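Local coordinates for protein L-lysine 6-monooxygenase involved in desferrioxamine biosynthesis (Erwinia amylovora CFBP1430, PDB 5O8P) that probably uses FAD and NADPH to hydroxylate an amine nitrogen of cadaverine, a step in the biosynthesis of the siderophore desferrioxamine, at residues B[60-65]-B[94-99]; B[79-84]-B[100-105]; B[124-129]-B[347-352]. All blocks are in the same frame, centred on the assembly; numbering follows the deposited sequence.

Overall arrangement
Contacts 1 and 2 are neighbours, with centres about 10 Å apart. Contact 3 lies far off: its centre is about 37 Å from contact 1 and 36 Å from contact 2. Along the chain the segments of contacts 1 and 2 alternate, 60-65, 79-84, 94-99 and 100-105, and strand 97-99 of contact 1 runs straight into helix 100-113 of contact 2. Leu-98 of contact 1 also packs on Tyr-103 and Met-81 of contact 2. Both contacts touch the second subunit. Contact 3 comes later in the chain and joins strand 121-129 to the 347-352 loop. Contact 2 reaches the flavin end of FAD, and contact 3 the adenine end.

Contact 1. Residues B[60-65]-B[94-99]; sequences PFMADL and EDFFLM
Phe-61 CG lies between the backbone N and the carbonyl carbon (chi1 67°), and the side chain then crosses that of Phe-96 obliquely. In Met-62 the chain bends at chi2 and chi3, which carries the methyl to the Phe-96 ring. Phe-61 CE2 lies 3.8 Å from Phe-96 CD1. The two ring planes are 18° apart but slid past each other, so they barely overlap. Met-62 CE is 3.6 Å from Phe-96 CE1. Its SD sits at the edge of the Phe-96 ring, a Met-aromatic contact, and also lies over one face of the Phe-61 ring, toward the rim. Pro-60 CB packs on Phe-96 CD1 at 3.9 Å. A weak, bent hydrogen bond runs from Phe-61 N to Phe-96 O, 2.8 Å. Pro-60 to Ala-63 form a type I turn. On the other segment Asp-95 OD1 accepts from Phe-97 N at 3.0 Å, an Asx turn. The contact is buried and apolar. Phe-96 stacks on Phe-96 of the second subunit, so the cluster continues across that interface. Within the chain, Phe-61 meets Phe-90 of helix 87-93 edge-to-face and touches Leu-77 and Leu-78 of helix 77-83. Leu-98, on the weakly bonded strand 97-99, also packs on Phe-90.

Contact 2. Residues B[79-84]-B[100-105]; sequences NFMKQK and RKEYNQ. With FAD (flavin-adenine dinucleotide), chain C.
This helix-helix contact lies beside the flavin end of the FAD pocket. Helix 79-83 crosses helix 100-105 at 83°, with the segment axes 11.9 Å apart at closest approach. The backbones are well separated, and side chains bridge the gap. Met-81 bends at chi2 and chi3, and its SD comes 3.5 Å from Glu-102 OE2. The two side chains cross at about a right angle. Glu-102 OE2 forms a salt bridge with Lys-86, while Glu-102 OE1 and Gln-105 NE2 are hydrogen-bonded to Tyr-287 OH and Leu-291 O, both of the third subunit. The Phe-80 side chain starts out toward helix 100-105, and its ring carbon CE2 lies 3.9 Å from Gln-105 O. Tyr-106 and Trp-109, further along helix 100-113, meet the Phe-80 ring edge-to-face. Lys-84 CG lies over one face of that ring, toward the rim. At the exposed end of the contact Lys-84 NZ gives a weak hydrogen bond to Gln-105 OE1, 3.3 Å long. The flavin is met at the start of the second helix by Arg-100, which also belongs to the NADP(+) site. A salt bridge to Glu-206 holds its NH2. The FAD methyl C7M lies over the centre of one guanidinium face, and Arg-100 NE is 3.6 Å from FAD C6.

Contact 3. Residues B[124-129]-B[347-352]; sequences EYVSYD and PAFVEG
Val-126 and Phe-349 touch side by side, their side chains pointing the same way. Val-126 CG2 lies 3.5 Å from Phe-349 CD1 and comes to the ring obliquely. This methyl is anti to its own carbonyl carbon and beside the backbone N, which sets it beside the Phe-349 ring. Phe-349 CB rests on the strand backbone, 3.7 Å from Glu-124 O and 3.8 Å from Tyr-125 CA. The second point of contact is Gly-352. Its CA approaches Val-126 O at 3.2 Å in a CA-H...O contact. Tyr-125 OH is 3.5 Å from Gly-352 CA, with CE1 and CZ also close. Gly-352 CA thus lies against both the strand carbonyl and the phenol ring. No hydrogen bond joins the two segments.

Backbone structure sets these groups in place. A short 3-10 segment, 348-352, presents Phe-349 and Gly-352 to the strand. Its turns include a bond from Gly-352 N to Phe-349 O, 3.3 Å long. On the strand side, Glu-124 and Tyr-125 both face Arg-138 of strand 134-141 in a classic beta bulge, and Glu-124 OE2 forms a salt bridge with Arg-122 NE. Around the contact, Leu-155 meets Val-126, while Leu-157 and Thr-159 meet Phe-349. Phe-349 also touches FAD and lies near Val-123, whose backbone N is hydrogen-bonded to the cofactor. The contact thus joins the edge of an antiparallel strand pair to a loop at the adenine end of the FAD pocket, consistent with the Rossmann-like fold of the family.

Contact 1. Residues B[60-65]-B[94-99]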
loop_
_atom_site.group_PDB
_atom_site.type_symbol
_atom_site.label_atom_id
_atom_site.label_comp_id
_atom_site.label_asym_id
_atom_site.label_seq_id
_atom_site.Cartn_x
_atom_site.Cartn_y
_atom_site.Cartn_z
ATOM N N PRO B 60 -1.484 -14.277 8.556
ATOM C CA PRO B 60 -2.492 -13.443 9.235
ATOM C C PRO B 60 -2.968 -14.061 10.541
ATOM O O PRO B 60 -2.849 -15.284 10.720
ATOM C CB PRO B 60 -3.646 -13.402 8.242
ATOM C CG PRO B 60 -3.035 -13.773 6.939
ATOM C CD PRO B 60 -1.996 -14.789 7.282
ATOM N N PHE B 61 -3.493 -13.232 11.442
ATOM C CA PHE B 61 -3.814 -13.695 12.801
ATOM C C PHE B 61 -4.866 -14.801 12.903
ATOM O O PHE B 61 -4.890 -15.500 13.894
ATOM C CB PHE B 61 -4.184 -12.535 13.732
ATOM C CG PHE B 61 -5.469 -11.836 13.377
ATOM C CD1 PHE B 61 -6.703 -12.376 13.720
ATOM C CD2 PHE B 61 -5.443 -10.600 12.725
ATOM C CE1 PHE B 61 -7.876 -11.718 13.408
ATOM C CE2 PHE B 61 -6.615 -9.938 12.417
ATOM C CZ PHE B 61 -7.830 -10.496 12.763
ATOM N N MET B 62 -5.723 -14.963 11.903
ATOM C CA MET B 62 -6.663 -16.091 11.851
ATOM C C MET B 62 -5.954 -17.440 11.845
ATOM O O MET B 62 -6.561 -18.450 12.170
ATOM C CB MET B 62 -7.571 -16.008 10.611
ATOM C CG MET B 62 -8.508 -14.809 10.594
ATOM S SD MET B 62 -7.711 -13.317 9.959
ATOM C CE MET B 62 -7.824 -13.600 8.187
ATOM N N ALA B 63 -4.686 -17.476 11.449
ATOM C CA ALA B 63 -3.838 -18.653 11.669
ATOM C C ALA B 63 -3.204 -18.555 13.058
ATOM O O ALA B 63 -1.993 -18.369 13.227
ATOM C CB ALA B 63 -2.781 -18.783 10.587
ATOM N N ASP B 64 -4.082 -18.677 14.042
ATOM C CA ASP B 64 -3.744 -18.769 15.438
ATOM C C ASP B 64 -3.907 -20.263 15.791
ATOM O O ASP B 64 -3.747 -21.112 14.921
ATOM C CB ASP B 64 -4.643 -17.816 16.259
ATOM C CG ASP B 64 -6.151 -18.152 16.171
ATOM O OD1 ASP B 64 -6.536 -19.202 15.618
ATOM O OD2 ASP B 64 -6.968 -17.347 16.659
ATOM N N LEU B 65 -4.238 -20.599 17.035
ATOM C CA LEU B 65 -4.235 -22.000 17.454
ATOM C C LEU B 65 -5.493 -22.767 17.031
ATOM O O LEU B 65 -5.457 -24.000 16.894
ATOM C CB LEU B 65 -4.039 -22.063 18.968
ATOM C CG LEU B 65 -2.709 -21.472 19.464
ATOM C CD1 LEU B 65 -2.757 -21.112 20.942
ATOM C CD2 LEU B 65 -1.572 -22.449 19.189
ATOM N N GLU B 94 -5.171 -2.504 13.211
ATOM C CA GLU B 94 -5.645 -2.941 11.896
ATOM C C GLU B 94 -4.497 -3.537 11.065
ATOM O O GLU B 94 -4.202 -3.099 9.963
ATOM C CB GLU B 94 -6.319 -1.766 11.177
ATOM C CG GLU B 94 -7.151 -2.124 9.956
ATOM C CD GLU B 94 -7.772 -0.899 9.314
ATOM O OE1 GLU B 94 -8.640 -0.277 9.962
ATOM O OE2 GLU B 94 -7.390 -0.563 8.172
ATOM N N ASP B 95 -3.841 -4.530 11.638
ATOM C CA ASP B 95 -2.718 -5.190 11.016
ATOM C C ASP B 95 -2.963 -6.682 11.163
ATOM O O ASP B 95 -3.134 -7.185 12.279
ATOM C CB ASP B 95 -1.450 -4.761 11.749
ATOM C CG ASP B 95 -0.149 -5.222 11.073
ATOM O OD1 ASP B 95 -0.138 -6.194 10.295
ATOM O OD2 ASP B 95 0.896 -4.600 11.370
ATOM N N PHE B 96 -2.976 -7.387 10.040
ATOM C CA PHE B 96 -3.189 -8.825 10.057
ATOM C C PHE B 96 -2.084 -9.626 10.752
ATOM O O PHE B 96 -2.342 -10.730 11.239
ATOM C CB PHE B 96 -3.422 -9.374 8.625
ATOM C CG PHE B 96 -4.873 -9.310 8.177
ATOM C CD1 PHE B 96 -5.826 -10.196 8.682
ATOM C CD2 PHE B 96 -5.286 -8.362 7.270
ATOM C CE1 PHE B 96 -7.145 -10.117 8.288
ATOM C CE2 PHE B 96 -6.602 -8.283 6.862
ATOM C CZ PHE B 96 -7.535 -9.159 7.370
ATOM N N PHE B 97 -0.875 -9.078 10.815
ATOM C CA PHE B 97 0.296 -9.863 11.192
ATOM C C PHE B 97 0.762 -9.536 12.588
ATOM O O PHE B 97 1.175 -8.394 12.868
ATOM C CB PHE B 97 1.413 -9.642 10.184
ATOM C CG PHE B 97 1.003 -9.983 8.792
ATOM C CD1 PHE B 97 0.992 -11.298 8.373
ATOM C CD2 PHE B 97 0.566 -8.996 7.921
ATOM C CE1 PHE B 97 0.593 -11.631 7.096
ATOM C CE2 PHE B 97 0.151 -9.321 6.641
ATOM C CZ PHE B 97 0.164 -10.639 6.227
ATOM N N LEU B 98 0.690 -10.545 13.458
ATOM C CA LEU B 98 1.099 -10.374 14.825
ATOM C C LEU B 98 2.612 -10.225 14.911
ATOM O O LEU B 98 3.355 -10.832 14.131
ATOM C CB LEU B 98 0.708 -11.594 15.628
ATOM C CG LEU B 98 -0.758 -11.919 15.833
ATOM C CD1 LEU B 98 -0.898 -13.279 16.527
ATOM C CD2 LEU B 98 -1.417 -10.813 16.642
ATOM N N MET B 99 3.061 -9.430 15.878
ATOM C CA MET B 99 4.467 -9.406 16.263
ATOM C C MET B 99 4.799 -10.780 16.858
ATOM O O MET B 99 3.993 -11.326 17.592
ATOM C CB MET B 99 4.704 -8.354 17.346
ATOM C CG MET B 99 4.306 -6.914 17.034
ATOM S SD MET B 99 4.763 -6.286 15.411
ATOM C CE MET B 99 6.531 -6.569 15.301
#

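Contact 2. Residues B[79-84]-B[100-105]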
loop_
_atom_site.group_PDB
_atom_site.type_symbol
_atom_site.label_atom_id
_atom_site.label_comp_id
_atom_site.label_asym_id
_atom_site.label_seq_id
_atom_site.Cartn_x
_atom_site.Cartn_y
_atom_site.Cartn_z
ATOM N N ASN B 79 -9.915 -13.592 21.192
ATOM C CA ASN B 79 -10.367 -13.720 22.581
ATOM C C ASN B 79 -9.258 -13.373 23.564
ATOM O O ASN B 79 -9.521 -12.756 24.592
ATOM C CB ASN B 79 -10.914 -15.110 22.895
ATOM C CG ASN B 79 -11.771 -15.117 24.144
ATOM O OD1 ASN B 79 -12.587 -14.205 24.354
ATOM N ND2 ASN B 79 -11.597 -16.137 24.983
ATOM N N PHE B 80 -8.028 -13.770 23.238
ATOM C CA PHE B 80 -6.848 -13.411 24.031
ATOM C C PHE B 80 -6.762 -11.900 24.175
ATOM O O PHE B 80 -6.570 -11.356 25.249
ATOM C CB PHE B 80 -5.575 -13.984 23.378
ATOM C CG PHE B 80 -4.305 -13.291 23.773
ATOM C CD1 PHE B 80 -3.860 -12.183 23.093
ATOM C CD2 PHE B 80 -3.544 -13.766 24.814
ATOM C CE1 PHE B 80 -2.688 -11.545 23.470
ATOM C CE2 PHE B 80 -2.363 -13.160 25.178
ATOM C CZ PHE B 80 -1.925 -12.054 24.500
ATOM N N MET B 81 -6.922 -11.237 23.051
ATOM C CA MET B 81 -6.812 -9.801 22.991
ATOM C C MET B 81 -7.908 -9.189 23.874
ATOM O O MET B 81 -7.677 -8.194 24.545
ATOM C CB MET B 81 -6.901 -9.344 21.526
ATOM C CG MET B 81 -5.932 -8.263 21.139
ATOM S SD MET B 81 -4.198 -8.753 21.130
ATOM C CE MET B 81 -4.106 -9.679 19.619
ATOM N N LYS B 82 -9.080 -9.811 23.885
ATOM C CA LYS B 82 -10.210 -9.339 24.685
ATOM C C LYS B 82 -9.981 -9.491 26.195
ATOM O O LYS B 82 -10.253 -8.555 26.962
ATOM C CB LYS B 82 -11.485 -10.078 24.258
ATOM C CG LYS B 82 -12.755 -9.714 25.000
ATOM C CD LYS B 82 -13.020 -8.225 24.983
ATOM C CE LYS B 82 -14.489 -7.934 25.237
ATOM N NZ LYS B 82 -14.681 -6.589 25.828
ATOM N N GLN B 83 -9.474 -10.653 26.607
ATOM C CA GLN B 83 -9.223 -10.915 28.017
ATOM C C GLN B 83 -8.112 -10.041 28.563
ATOM O O GLN B 83 -8.241 -9.507 29.652
ATOM C CB GLN B 83 -8.887 -12.388 28.271
ATOM C CG GLN B 83 -9.951 -13.402 27.833
ATOM C CD GLN B 83 -11.399 -13.032 28.171
ATOM O OE1 GLN B 83 -11.690 -12.461 29.218
ATOM N NE2 GLN B 83 -12.315 -13.392 27.284
ATOM N N LYS B 84 -7.037 -9.869 27.801
ATOM C CA LYS B 84 -5.995 -8.889 28.145
ATOM C C LYS B 84 -6.491 -7.448 28.176
ATOM O O LYS B 84 -5.790 -6.591 28.670
ATOM C CB LYS B 84 -4.785 -8.988 27.209
ATOM C CG LYS B 84 -3.748 -10.026 27.659
ATOM C CD LYS B 84 -2.308 -9.517 27.735
ATOM C CE LYS B 84 -1.789 -8.900 26.444
ATOM N NZ LYS B 84 -0.317 -8.683 26.515
ATOM N N ARG B 100 5.981 -11.330 16.588
ATOM C CA ARG B 100 6.375 -12.600 17.210
ATOM C C ARG B 100 6.320 -12.547 18.711
ATOM O O ARG B 100 5.987 -13.543 19.339
ATOM C CB ARG B 100 7.785 -13.017 16.832
ATOM C CG ARG B 100 7.949 -13.421 15.395
ATOM C CD ARG B 100 8.634 -14.763 15.244
ATOM N NE ARG B 100 9.180 -14.834 13.903
ATOM C CZ ARG B 100 10.325 -14.281 13.515
ATOM N NH1 ARG B 100 11.076 -13.579 14.354
ATOM N NH2 ARG B 100 10.705 -14.408 12.250
ATOM N N LYS B 101 6.662 -11.405 19.288
ATOM C CA LYS B 101 6.584 -11.254 20.727
ATOM C C LYS B 101 5.151 -11.424 21.217
ATOM O O LYS B 101 4.929 -12.052 22.245
ATOM C CB LYS B 101 7.174 -9.916 21.180
ATOM C CG LYS B 101 6.873 -9.556 22.630
ATOM C CD LYS B 101 7.918 -8.635 23.234
ATOM C CE LYS B 101 9.049 -9.450 23.836
ATOM N NZ LYS B 101 10.192 -8.590 24.246
ATOM N N GLU B 102 4.188 -10.878 20.488
ATOM C CA GLU B 102 2.797 -10.996 20.888
ATOM C C GLU B 102 2.279 -12.422 20.669
ATOM O O GLU B 102 1.519 -12.925 21.479
ATOM C CB GLU B 102 1.936 -9.966 20.161
ATOM C CG GLU B 102 0.512 -9.878 20.685
ATOM C CD GLU B 102 -0.141 -8.529 20.446
ATOM O OE1 GLU B 102 0.004 -7.948 19.350
ATOM O OE2 GLU B 102 -0.826 -8.054 21.374
ATOM N N TYR B 103 2.695 -13.082 19.594
ATOM C CA TYR B 103 2.246 -14.446 19.335
ATOM C C TYR B 103 2.730 -15.343 20.441
ATOM O O TYR B 103 2.000 -16.225 20.906
ATOM C CB TYR B 103 2.771 -14.957 18.002
ATOM C CG TYR B 103 2.384 -16.387 17.661
ATOM C CD1 TYR B 103 1.099 -16.713 17.251
ATOM C CD2 TYR B 103 3.312 -17.402 17.721
ATOM C CE1 TYR B 103 0.755 -18.017 16.917
ATOM C CE2 TYR B 103 2.977 -18.712 17.389
ATOM C CZ TYR B 103 1.706 -19.011 16.991
ATOM O OH TYR B 103 1.387 -20.310 16.671
ATOM N N ASN B 104 3.967 -15.099 20.866
ATOM C CA ASN B 104 4.578 -15.867 21.940
ATOM C C ASN B 104 3.822 -15.642 23.236
ATOM O O ASN B 104 3.514 -16.602 23.924
ATOM C CB ASN B 104 6.058 -15.500 22.101
ATOM C CG ASN B 104 6.802 -16.437 23.039
ATOM O OD1 ASN B 104 6.730 -17.665 22.894
ATOM N ND2 ASN B 104 7.528 -15.865 24.000
ATOM N N GLN B 105 3.516 -14.386 23.558
ATOM C CA GLN B 105 2.696 -14.060 24.728
ATOM C C GLN B 105 1.325 -14.737 24.679
ATOM O O GLN B 105 0.844 -15.247 25.696
ATOM C CB GLN B 105 2.485 -12.552 24.832
ATOM C CG GLN B 105 3.677 -11.768 25.337
ATOM C CD GLN B 105 3.456 -10.271 25.280
ATOM O OE1 GLN B 105 2.372 -9.786 24.941
ATOM N NE2 GLN B 105 4.487 -9.530 25.591
HETATM P PA FAD C . 8.568 -26.685 18.004
HETATM O O1A FAD C . 8.856 -25.325 18.611
HETATM O O2A FAD C . 9.683 -27.443 17.325
HETATM O O5B FAD C . 7.957 -27.569 19.211
HETATM C C5B FAD C . 8.526 -28.807 19.624
HETATM C C4B FAD C . 8.491 -29.006 21.135
HETATM O O4B FAD C . 8.662 -30.400 21.432
HETATM C C3B FAD C . 9.622 -28.273 21.849
HETATM O O3B FAD C . 9.078 -27.569 22.974
HETATM C C2B FAD C . 10.613 -29.372 22.230
HETATM O O2B FAD C . 11.340 -29.115 23.436
HETATM C C1B FAD C . 9.703 -30.573 22.404
HETATM N N9A FAD C . 10.356 -31.909 22.329
HETATM C C8A FAD C . 11.183 -32.398 21.382
HETATM N N7A FAD C . 11.557 -33.672 21.689
HETATM C C5A FAD C . 10.961 -34.011 22.852
HETATM C C6A FAD C . 10.916 -35.194 23.755
HETATM N N6A FAD C . 11.610 -36.322 23.467
HETATM N N1A FAD C . 10.153 -35.115 24.877
HETATM C C2A FAD C . 9.452 -34.004 25.191
HETATM N N3A FAD C . 9.457 -32.898 24.423
HETATM C C4A FAD C . 10.171 -32.841 23.266
HETATM N N1 FAD C . 5.643 -20.549 10.318
HETATM C C2 FAD C . 4.569 -19.770 10.024
HETATM O O2 FAD C . 3.582 -20.309 9.476
HETATM N N3 FAD C . 4.534 -18.449 10.312
HETATM C C4 FAD C . 5.568 -17.821 10.901
HETATM O O4 FAD C . 5.514 -16.601 11.150
HETATM C C4X FAD C . 6.779 -18.603 11.254
HETATM N N5 FAD C . 7.849 -18.033 11.851
HETATM C C5X FAD C . 8.940 -18.775 12.156
HETATM C C6 FAD C . 10.014 -18.133 12.768
HETATM C C7 FAD C . 11.170 -18.829 13.114
HETATM C C7M FAD C . 12.321 -18.111 13.773
HETATM C C8 FAD C . 11.250 -20.290 12.820
HETATM C C8M FAD C . 12.487 -21.066 13.183
HETATM C C9 FAD C . 10.181 -20.942 12.203
HETATM C C9A FAD C . 9.007 -20.251 11.850
HETATM N N10 FAD C . 7.879 -20.878 11.219
HETATM C C10 FAD C . 6.759 -20.055 10.913
HETATM C "C1'" FAD C . 7.818 -22.325 10.875
HETATM C "C2'" FAD C . 7.129 -23.170 11.972
HETATM O "O2'" FAD C . 5.905 -22.538 12.401
HETATM C "C3'" FAD C . 8.021 -23.448 13.197
HETATM O "O3'" FAD C . 9.197 -24.175 12.806
HETATM C "C4'" FAD C . 7.308 -24.236 14.304
HETATM O "O4'" FAD C . 7.919 -23.944 15.566
HETATM C "C5'" FAD C . 7.347 -25.745 14.078
HETATM O "O5'" FAD C . 6.269 -26.351 14.794
HETATM P P FAD C . 6.558 -27.439 15.933
HETATM O O1P FAD C . 5.231 -27.835 16.548
HETATM O O2P FAD C . 7.405 -28.470 15.241
HETATM O O3P FAD C . 7.350 -26.445 16.950
#

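Contact 3. Residues B[124-129]-B[347-352]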
loop_
_atom_site.group_PDB
_atom_site.type_symbol
_atom_site.label_atom_id
_atom_site.label_comp_id
_atom_site.label_asym_id
_atom_site.label_seq_id
_atom_site.Cartn_x
_atom_site.Cartn_y
_atom_site.Cartn_z
ATOM N N GLU B 124 11.573 -40.549 26.814
ATOM C CA GLU B 124 12.859 -41.237 26.601
ATOM C C GLU B 124 12.749 -42.484 25.738
ATOM O O GLU B 124 13.681 -42.804 25.001
ATOM C CB GLU B 124 13.550 -41.577 27.936
ATOM C CG GLU B 124 13.719 -40.358 28.837
ATOM C CD GLU B 124 15.128 -40.064 29.325
ATOM O OE1 GLU B 124 15.928 -41.021 29.453
ATOM O OE2 GLU B 124 15.401 -38.873 29.619
ATOM N N TYR B 125 11.632 -43.197 25.837
ATOM C CA TYR B 125 11.414 -44.417 25.062
ATOM C C TYR B 125 9.915 -44.636 24.843
ATOM O O TYR B 125 9.093 -44.293 25.697
ATOM C CB TYR B 125 12.038 -45.604 25.799
ATOM C CG TYR B 125 12.149 -46.895 25.001
ATOM C CD1 TYR B 125 13.047 -47.009 23.924
ATOM C CD2 TYR B 125 11.381 -48.029 25.351
ATOM C CE1 TYR B 125 13.167 -48.203 23.213
ATOM C CE2 TYR B 125 11.485 -49.223 24.645
ATOM C CZ TYR B 125 12.377 -49.311 23.580
ATOM O OH TYR B 125 12.478 -50.496 22.885
ATOM N N VAL B 126 9.571 -45.184 23.684
ATOM C CA VAL B 126 8.201 -45.568 23.367
ATOM C C VAL B 126 8.226 -46.988 22.834
ATOM O O VAL B 126 9.148 -47.361 22.121
ATOM C CB VAL B 126 7.568 -44.637 22.305
ATOM C CG1 VAL B 126 6.132 -45.039 22.031
ATOM C CG2 VAL B 126 7.623 -43.183 22.752
ATOM N N SER B 127 7.214 -47.771 23.176
ATOM C CA SER B 127 7.122 -49.159 22.735
ATOM C C SER B 127 5.664 -49.579 22.615
ATOM O O SER B 127 4.784 -48.945 23.212
ATOM C CB SER B 127 7.865 -50.069 23.716
ATOM O OG SER B 127 7.448 -49.813 25.049
ATOM N N TYR B 128 5.422 -50.626 21.821
ATOM C CA TYR B 128 4.080 -51.180 21.637
ATOM C C TYR B 128 3.913 -52.415 22.488
ATOM O O TYR B 128 4.631 -53.396 22.315
ATOM C CB TYR B 128 3.803 -51.539 20.173
ATOM C CG TYR B 128 2.361 -51.959 19.917
ATOM C CD1 TYR B 128 1.317 -51.039 20.046
ATOM C CD2 TYR B 128 2.034 -53.275 19.582
ATOM C CE1 TYR B 128 -0.000 -51.393 19.833
ATOM C CE2 TYR B 128 0.710 -53.648 19.363
ATOM C CZ TYR B 128 -0.305 -52.699 19.490
ATOM O OH TYR B 128 -1.617 -53.060 19.270
ATOM N N ASP B 129 2.947 -52.359 23.394
ATOM C CA ASP B 129 2.618 -53.477 24.270
ATOM C C ASP B 129 1.669 -54.436 23.556
ATOM O O ASP B 129 0.498 -54.114 23.374
ATOM C CB ASP B 129 1.977 -52.926 25.542
ATOM C CG ASP B 129 1.955 -53.926 26.662
ATOM O OD1 ASP B 129 1.427 -55.064 26.458
ATOM O OD2 ASP B 129 2.465 -53.531 27.745
ATOM N N PRO B 347 13.143 -38.542 16.417
ATOM C CA PRO B 347 13.786 -38.510 17.732
ATOM C C PRO B 347 14.190 -39.878 18.282
ATOM O O PRO B 347 13.727 -40.924 17.804
ATOM C CB PRO B 347 12.736 -37.842 18.628
ATOM C CG PRO B 347 11.448 -38.086 17.967
ATOM C CD PRO B 347 11.746 -38.079 16.493
ATOM N N ALA B 348 15.065 -39.846 19.281
ATOM C CA ALA B 348 15.665 -41.060 19.810
ATOM C C ALA B 348 14.618 -42.108 20.195
ATOM O O ALA B 348 14.773 -43.281 19.848
ATOM C CB ALA B 348 16.544 -40.724 20.997
ATOM N N PHE B 349 13.541 -41.676 20.866
ATOM C CA PHE B 349 12.507 -42.601 21.355
ATOM C C PHE B 349 11.800 -43.467 20.302
ATOM O O PHE B 349 11.292 -44.539 20.619
ATOM C CB PHE B 349 11.472 -41.877 22.236
ATOM C CG PHE B 349 10.636 -40.840 21.527
ATOM C CD1 PHE B 349 9.598 -41.207 20.674
ATOM C CD2 PHE B 349 10.845 -39.489 21.769
ATOM C CE1 PHE B 349 8.819 -40.242 20.046
ATOM C CE2 PHE B 349 10.064 -38.516 21.148
ATOM C CZ PHE B 349 9.051 -38.891 20.288
ATOM N N VAL B 350 11.777 -43.002 19.058
ATOM C CA VAL B 350 11.127 -43.721 17.966
ATOM C C VAL B 350 11.812 -45.069 17.639
ATOM O O VAL B 350 11.179 -45.944 17.040
ATOM C CB VAL B 350 10.986 -42.794 16.727
ATOM C CG1 VAL B 350 10.476 -43.545 15.497
ATOM C CG2 VAL B 350 10.035 -41.641 17.043
ATOM N N GLU B 351 13.076 -45.253 18.046
ATOM C CA GLU B 351 13.756 -46.569 17.956
ATOM C C GLU B 351 12.902 -47.731 18.461
ATOM O O GLU B 351 12.880 -48.799 17.855
ATOM C CB GLU B 351 15.076 -46.588 18.752
ATOM C CG GLU B 351 16.304 -46.058 18.014
ATOM C CD GLU B 351 17.635 -46.595 18.576
ATOM O OE1 GLU B 351 17.641 -47.683 19.198
ATOM O OE2 GLU B 351 18.686 -45.942 18.384
ATOM N N GLY B 352 12.199 -47.518 19.570
ATOM C CA GLY B 352 11.365 -48.557 20.162
ATOM C C GLY B 352 10.116 -48.975 19.391
ATOM O O GLY B 352 9.499 -49.994 19.722
#